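Local coordinates for periplasmic binding protein (Sulfurospirillum deleyianum, PDB 4PAG) that probably serves as the solute-binding component of an ABC importer, in the family that captures iron-siderophore and vitamin B12-type ligands, at residues A[83-87]-A[88-92]. Sequence-based numbering, arbitrary orientation.
Sequences EAILA and AKPDV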
loop_
_atom_site.group_PDB
_atom_site.type_symbol
_atom_site.label_atom_id
_atom_site.label_comp_id
_atom_site.label_asym_id
_atom_site.label_seq_id
_atom_site.Cartn_x
_atom_site.Cartn_y
_atom_site.Cartn_z
ATOM N N GLU A 83 -12.475 -12.250 19.801
ATOM C CA GLU A 83 -12.912 -11.967 21.165
ATOM C C GLU A 83 -12.513 -10.551 21.579
ATOM O O GLU A 83 -13.305 -9.825 22.170
ATOM C CB GLU A 83 -12.328 -12.981 22.163
ATOM C CG GLU A 83 -12.728 -14.435 21.927
ATOM C CD GLU A 83 -11.795 -15.193 20.982
ATOM O OE1 GLU A 83 -11.086 -14.557 20.162
ATOM O OE2 GLU A 83 -11.780 -16.441 21.054
ATOM N N ALA A 84 -11.279 -10.168 21.259
ATOM C CA ALA A 84 -10.755 -8.848 21.612
ATOM C C ALA A 84 -11.441 -7.735 20.819
ATOM O O ALA A 84 -11.780 -6.682 21.363
ATOM C CB ALA A 84 -9.253 -8.805 21.379
ATOM N N ILE A 85 -11.641 -7.969 19.527
ATOM C CA ILE A 85 -12.366 -7.012 18.699
ATOM C C ILE A 85 -13.757 -6.799 19.287
ATOM O O ILE A 85 -14.165 -5.665 19.533
ATOM C CB ILE A 85 -12.459 -7.481 17.237
ATOM C CG1 ILE A 85 -11.066 -7.456 16.598
ATOM C CG2 ILE A 85 -13.399 -6.583 16.444
ATOM C CD1 ILE A 85 -10.946 -8.301 15.346
ATOM N N LEU A 86 -14.470 -7.892 19.544
ATOM C CA LEU A 86 -15.816 -7.791 20.108
ATOM C C LEU A 86 -15.789 -7.044 21.443
ATOM O O LEU A 86 -16.619 -6.167 21.685
ATOM C CB LEU A 86 -16.433 -9.181 20.286
ATOM C CG LEU A 86 -17.864 -9.265 20.835
ATOM C CD1 LEU A 86 -18.829 -8.381 20.056
ATOM C CD2 LEU A 86 -18.332 -10.714 20.821
ATOM N N ALA A 87 -14.821 -7.379 22.293
ATOM C CA ALA A 87 -14.724 -6.771 23.618
ATOM C C ALA A 87 -14.415 -5.279 23.541
ATOM O O ALA A 87 -14.855 -4.517 24.392
ATOM C CB ALA A 87 -13.674 -7.486 24.459
ATOM N N ALA A 88 -13.675 -4.864 22.515
ATOM C CA ALA A 88 -13.269 -3.458 22.368
ATOM C C ALA A 88 -14.383 -2.530 21.878
ATOM O O ALA A 88 -14.229 -1.307 21.928
ATOM C CB ALA A 88 -12.071 -3.349 21.440
ATOM N N LYS A 89 -15.481 -3.105 21.385
ATOM C CA LYS A 89 -16.680 -2.334 21.034
ATOM C C LYS A 89 -16.407 -1.204 20.039
ATOM O O LYS A 89 -16.664 -0.034 20.336
ATOM C CB LYS A 89 -17.336 -1.744 22.297
ATOM C CG LYS A 89 -17.700 -2.754 23.380
ATOM C CD LYS A 89 -19.064 -3.388 23.145
ATOM C CE LYS A 89 -19.446 -4.340 24.271
ATOM N NZ LYS A 89 -19.597 -3.650 25.584
ATOM N N PRO A 90 -15.886 -1.540 18.850
ATOM C CA PRO A 90 -15.837 -0.485 17.847
ATOM C C PRO A 90 -17.257 -0.156 17.391
ATOM O O PRO A 90 -18.090 -1.059 17.319
ATOM C CB PRO A 90 -15.038 -1.122 16.712
ATOM C CG PRO A 90 -15.315 -2.576 16.829
ATOM C CD PRO A 90 -15.507 -2.854 18.298
ATOM N N ASP A 91 -17.538 1.118 17.112
ATOM C CA ASP A 91 -18.847 1.514 16.550
ATOM C C ASP A 91 -19.056 0.913 15.159
ATOM O O ASP A 91 -20.179 0.610 14.756
ATOM C CB ASP A 91 -18.968 3.039 16.461
ATOM C CG ASP A 91 -18.841 3.722 17.817
ATOM O OD1 ASP A 91 -19.393 3.194 18.799
ATOM O OD2 ASP A 91 -18.188 4.787 17.902
ATOM N N VAL A 92 -17.966 0.757 14.417
ATOM C CA VAL A 92 -18.026 0.188 13.078
ATOM C C VAL A 92 -16.676 -0.451 12.741
ATOM O O VAL A 92 -15.642 -0.052 13.287
ATOM C CB VAL A 92 -18.426 1.267 12.040
ATOM C CG1 VAL A 92 -17.332 2.314 11.889
ATOM C CG2 VAL A 92 -18.772 0.642 10.697
#
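Pro90 follows the C-terminal end of helix 82-88 and sets its ring CD 3.4 Å from Ile85 O, in a helix C-terminal cap where Lys89 takes left-handed backbone angles and proline comes next, just before strand 92-96 of this periplasmic-binding-protein fold. The isoleucine has CG1 anti to its carbonyl carbon (chi1 -68°), which puts CG2 opposite the backbone N, where it comes within a loose 4.5 Å of Pro90 CG; both side chains also rest on Tyr24 of strand 23-25, so the helix end and the loop share one buried apolar patch. On the helix itself, Ala88 N gives its main bond to Ala84 O (2.9 Å) and a weak second one to Ile85 O, while the Ala88 methyl, CB, sits 3.3 Å from Ala84 O and also touches Ile43. Lys89 ends the helical run with positive phi (56°). Its N-H is shared between Leu86 O (3.3 Å), approached from above the carbonyl plane, and a weak, longer bond to Ile85 O, a tightening of the last turn from i to i-4 bonds toward i to i-3. At this helix end Arg22 NH2 donates to Ala88 O; beyond the turn, Asp91 OD2 takes the backbone N-H groups of Thr21 and Arg22, tying the loop to the chain leading into strand 23-25. The Lys89 chain leaves on the exposed side: chi1 stands CG anti to the carbonyl carbon, 3.5 Å from Ala87 O, and the bend at chi2 brings CD to 4.0 Å from Leu86 O.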